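Local coordinates for protein endoribonuclease ToxN (Pectobacterium atrosepticum, PDB 2XDB) that cleaves RNA within AAA(U/G) sequences as the toxin of a type III toxin-antitoxin system, held in check by binding the ToxI RNA, at residues A[1-6]-A[33-39]. Residues are numbered along the deposited sequence; the frame is centred on the assembly and turned at random.
Sequences MKFYTI and KAFIGIV. With SO4 (sulfate ion), chain D.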
loop_
_atom_site.group_PDB
_atom_site.type_symbol
_atom_site.label_atom_id
_atom_site.label_comp_id
_atom_site.label_asym_id
_atom_site.label_seq_id
_atom_site.Cartn_x
_atom_site.Cartn_y
_atom_site.Cartn_z
ATOM N N MET A 1 4.950 -8.261 -7.433
ATOM C CA MET A 1 4.857 -7.034 -6.642
ATOM C C MET A 1 6.203 -6.566 -6.067
ATOM O O MET A 1 7.063 -7.375 -5.741
ATOM C CB MET A 1 3.791 -7.195 -5.554
ATOM C CG MET A 1 2.380 -7.276 -6.158
ATOM S SD MET A 1 1.161 -7.430 -4.871
ATOM C CE MET A 1 -0.296 -7.845 -5.807
ATOM N N LYS A 2 6.388 -5.254 -5.961
ATOM C CA LYS A 2 7.671 -4.717 -5.507
ATOM C C LYS A 2 7.500 -3.505 -4.607
ATOM O O LYS A 2 6.407 -2.949 -4.512
ATOM C CB LYS A 2 8.552 -4.370 -6.702
ATOM C CG LYS A 2 8.908 -5.566 -7.550
ATOM C CD LYS A 2 9.972 -5.209 -8.573
ATOM C CE LYS A 2 10.344 -6.410 -9.432
ATOM N NZ LYS A 2 10.302 -7.672 -8.639
ATOM N N PHE A 3 8.577 -3.097 -3.937
ATOM C CA PHE A 3 8.500 -1.965 -3.018
ATOM C C PHE A 3 8.721 -0.647 -3.745
ATOM O O PHE A 3 9.668 -0.525 -4.528
ATOM C CB PHE A 3 9.514 -2.117 -1.884
ATOM C CG PHE A 3 9.281 -3.312 -1.037
ATOM C CD1 PHE A 3 8.259 -3.332 -0.124
ATOM C CD2 PHE A 3 10.078 -4.430 -1.162
ATOM C CE1 PHE A 3 8.035 -4.449 0.650
ATOM C CE2 PHE A 3 9.863 -5.544 -0.385
ATOM C CZ PHE A 3 8.838 -5.551 0.520
ATOM N N TYR A 4 7.853 0.333 -3.466
ATOM C CA TYR A 4 7.951 1.676 -4.049
ATOM C C TYR A 4 7.986 2.769 -2.997
ATOM O O TYR A 4 7.537 2.575 -1.873
ATOM C CB TYR A 4 6.745 1.969 -4.921
ATOM C CG TYR A 4 6.669 1.171 -6.182
ATOM C CD1 TYR A 4 7.020 1.736 -7.397
ATOM C CD2 TYR A 4 6.222 -0.143 -6.170
ATOM C CE1 TYR A 4 6.951 1.014 -8.561
ATOM C CE2 TYR A 4 6.143 -0.876 -7.331
ATOM C CZ TYR A 4 6.515 -0.295 -8.520
ATOM O OH TYR A 4 6.441 -1.020 -9.677
ATOM N N THR A 5 8.518 3.923 -3.378
ATOM C CA THR A 5 8.243 5.159 -2.659
ATOM C C THR A 5 7.474 6.046 -3.618
ATOM O O THR A 5 7.495 5.826 -4.835
ATOM C CB THR A 5 9.508 5.894 -2.201
ATOM O OG1 THR A 5 10.293 6.280 -3.338
ATOM C CG2 THR A 5 10.325 5.012 -1.302
ATOM N N ILE A 6 6.780 7.032 -3.070
ATOM C CA ILE A 6 5.992 7.943 -3.881
ATOM C C ILE A 6 6.410 9.362 -3.509
ATOM O O ILE A 6 6.741 9.622 -2.349
ATOM C CB ILE A 6 4.486 7.711 -3.654
ATOM C CG1 ILE A 6 4.115 6.304 -4.113
ATOM C CG2 ILE A 6 3.644 8.736 -4.395
ATOM C CD1 ILE A 6 2.713 5.862 -3.712
ATOM N N LYS A 33 8.110 6.176 3.730
ATOM C CA LYS A 33 6.956 5.283 3.667
ATOM C C LYS A 33 7.069 4.412 2.444
ATOM O O LYS A 33 7.260 4.929 1.347
ATOM C CB LYS A 33 5.662 6.086 3.567
ATOM C CG LYS A 33 4.594 5.657 4.553
ATOM C CD LYS A 33 3.585 4.756 3.920
ATOM C CE LYS A 33 2.325 4.737 4.749
ATOM N NZ LYS A 33 2.627 4.272 6.112
ATOM N N ALA A 34 6.944 3.101 2.625
ATOM C CA ALA A 34 7.011 2.166 1.500
ATOM C C ALA A 34 5.636 1.660 1.082
ATOM O O ALA A 34 4.780 1.401 1.931
ATOM C CB ALA A 34 7.908 0.994 1.842
ATOM N N PHE A 35 5.443 1.509 -0.230
ATOM C CA PHE A 35 4.217 0.947 -0.796
ATOM C C PHE A 35 4.493 -0.378 -1.509
ATOM O O PHE A 35 5.650 -0.677 -1.822
ATOM C CB PHE A 35 3.585 1.935 -1.766
ATOM C CG PHE A 35 3.176 3.230 -1.137
ATOM C CD1 PHE A 35 1.842 3.547 -0.982
ATOM C CD2 PHE A 35 4.133 4.144 -0.708
ATOM C CE1 PHE A 35 1.460 4.759 -0.404
ATOM C CE2 PHE A 35 3.760 5.346 -0.135
ATOM C CZ PHE A 35 2.423 5.653 0.018
ATOM N N ILE A 36 3.437 -1.164 -1.768
ATOM C CA ILE A 36 3.555 -2.453 -2.472
ATOM C C ILE A 36 3.069 -2.446 -3.931
ATOM O O ILE A 36 2.035 -1.870 -4.258
ATOM C CB ILE A 36 2.862 -3.599 -1.726
ATOM C CG1 ILE A 36 3.312 -3.597 -0.294
ATOM C CG2 ILE A 36 3.347 -4.940 -2.257
ATOM C CD1 ILE A 36 4.752 -4.007 -0.205
ATOM N N GLY A 37 3.796 -3.205 -4.752
ATOM C CA GLY A 37 3.969 -2.983 -6.177
ATOM C C GLY A 37 2.946 -3.411 -7.189
ATOM O O GLY A 37 3.169 -4.287 -7.994
ATOM N N ILE A 38 1.844 -2.704 -7.198
ATOM C CA ILE A 38 0.772 -2.901 -8.155
ATOM C C ILE A 38 -0.119 -4.029 -7.771
ATOM O O ILE A 38 -0.034 -5.167 -8.225
ATOM C CB ILE A 38 1.163 -2.944 -9.577
ATOM C CG1 ILE A 38 1.969 -1.697 -9.911
ATOM C CG2 ILE A 38 -0.108 -2.810 -10.384
ATOM C CD1 ILE A 38 1.669 -1.199 -11.295
ATOM N N VAL A 39 -1.022 -3.610 -6.919
ATOM C CA VAL A 39 -1.820 -4.436 -6.114
ATOM C C VAL A 39 -3.107 -4.630 -6.914
ATOM O O VAL A 39 -3.767 -5.662 -6.807
ATOM C CB VAL A 39 -1.981 -3.649 -4.816
ATOM C CG1 VAL A 39 -3.313 -2.896 -4.758
ATOM C CG2 VAL A 39 -1.700 -4.519 -3.618
HETATM S S SO4 D . 6.677 -7.370 -10.543
HETATM O O1 SO4 D . 7.373 -7.957 -9.398
HETATM O O2 SO4 D . 5.698 -8.326 -11.052
HETATM O O3 SO4 D . 5.998 -6.141 -10.140
HETATM O O4 SO4 D . 7.647 -7.063 -11.590
HETATM O O HOH W 1 6.660 7.190 -0.264
#
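Y4 and F35 form an antiparallel hydrogen-bonded pair that joins strand 3-6 to strand 35-42. Y4 N donates to F35 O and F35 N to Y4 O, each over 2.9 Å and nearly straight at hydrogen (165° and 171°). F3 and I36 follow as the non-hydrogen-bonded pair; their side chains run side by side into the interior, where I36 CD1 comes obliquely against the F3 ring, 3.4 Å from CE1. Helix 109-123 covers this face through L114, L118 and I121.

On the face bearing Y4 and F35, I6 crosses F35 at about a right angle. With CG1 beside its own backbone N (chi1 -63°), I6 reaches back over the aromatic ring and sets CD1 above its centre, 3.5 Å from the centroid and almost on the normal, a CH-pi contact. The Y4 ring instead presents an edge to G37, CE2 lying near CA of the glycine.

At G37, the centre of an inverse gamma turn, the pairing ends and looser contacts follow. M1, extended past CG, lies along the corner and ends with CE 3.6 Å from I38 O. K2, the exposed residue, starts away from 33-39; its NZ and M1 N both donate to O1 of a sulfate, probably from the crystallisation liquor. At the other end, one water bridges I6 N and K33 O, each 2.8 Å away.

Strand 97-99 borders 3-6 and strand 45-52 borders 35-42, so the pair lies inside the antiparallel sheet, where the chain turns a corner at G37 and V39, consistent with the SH3-like fold of the ToxN/AbiQ toxin family.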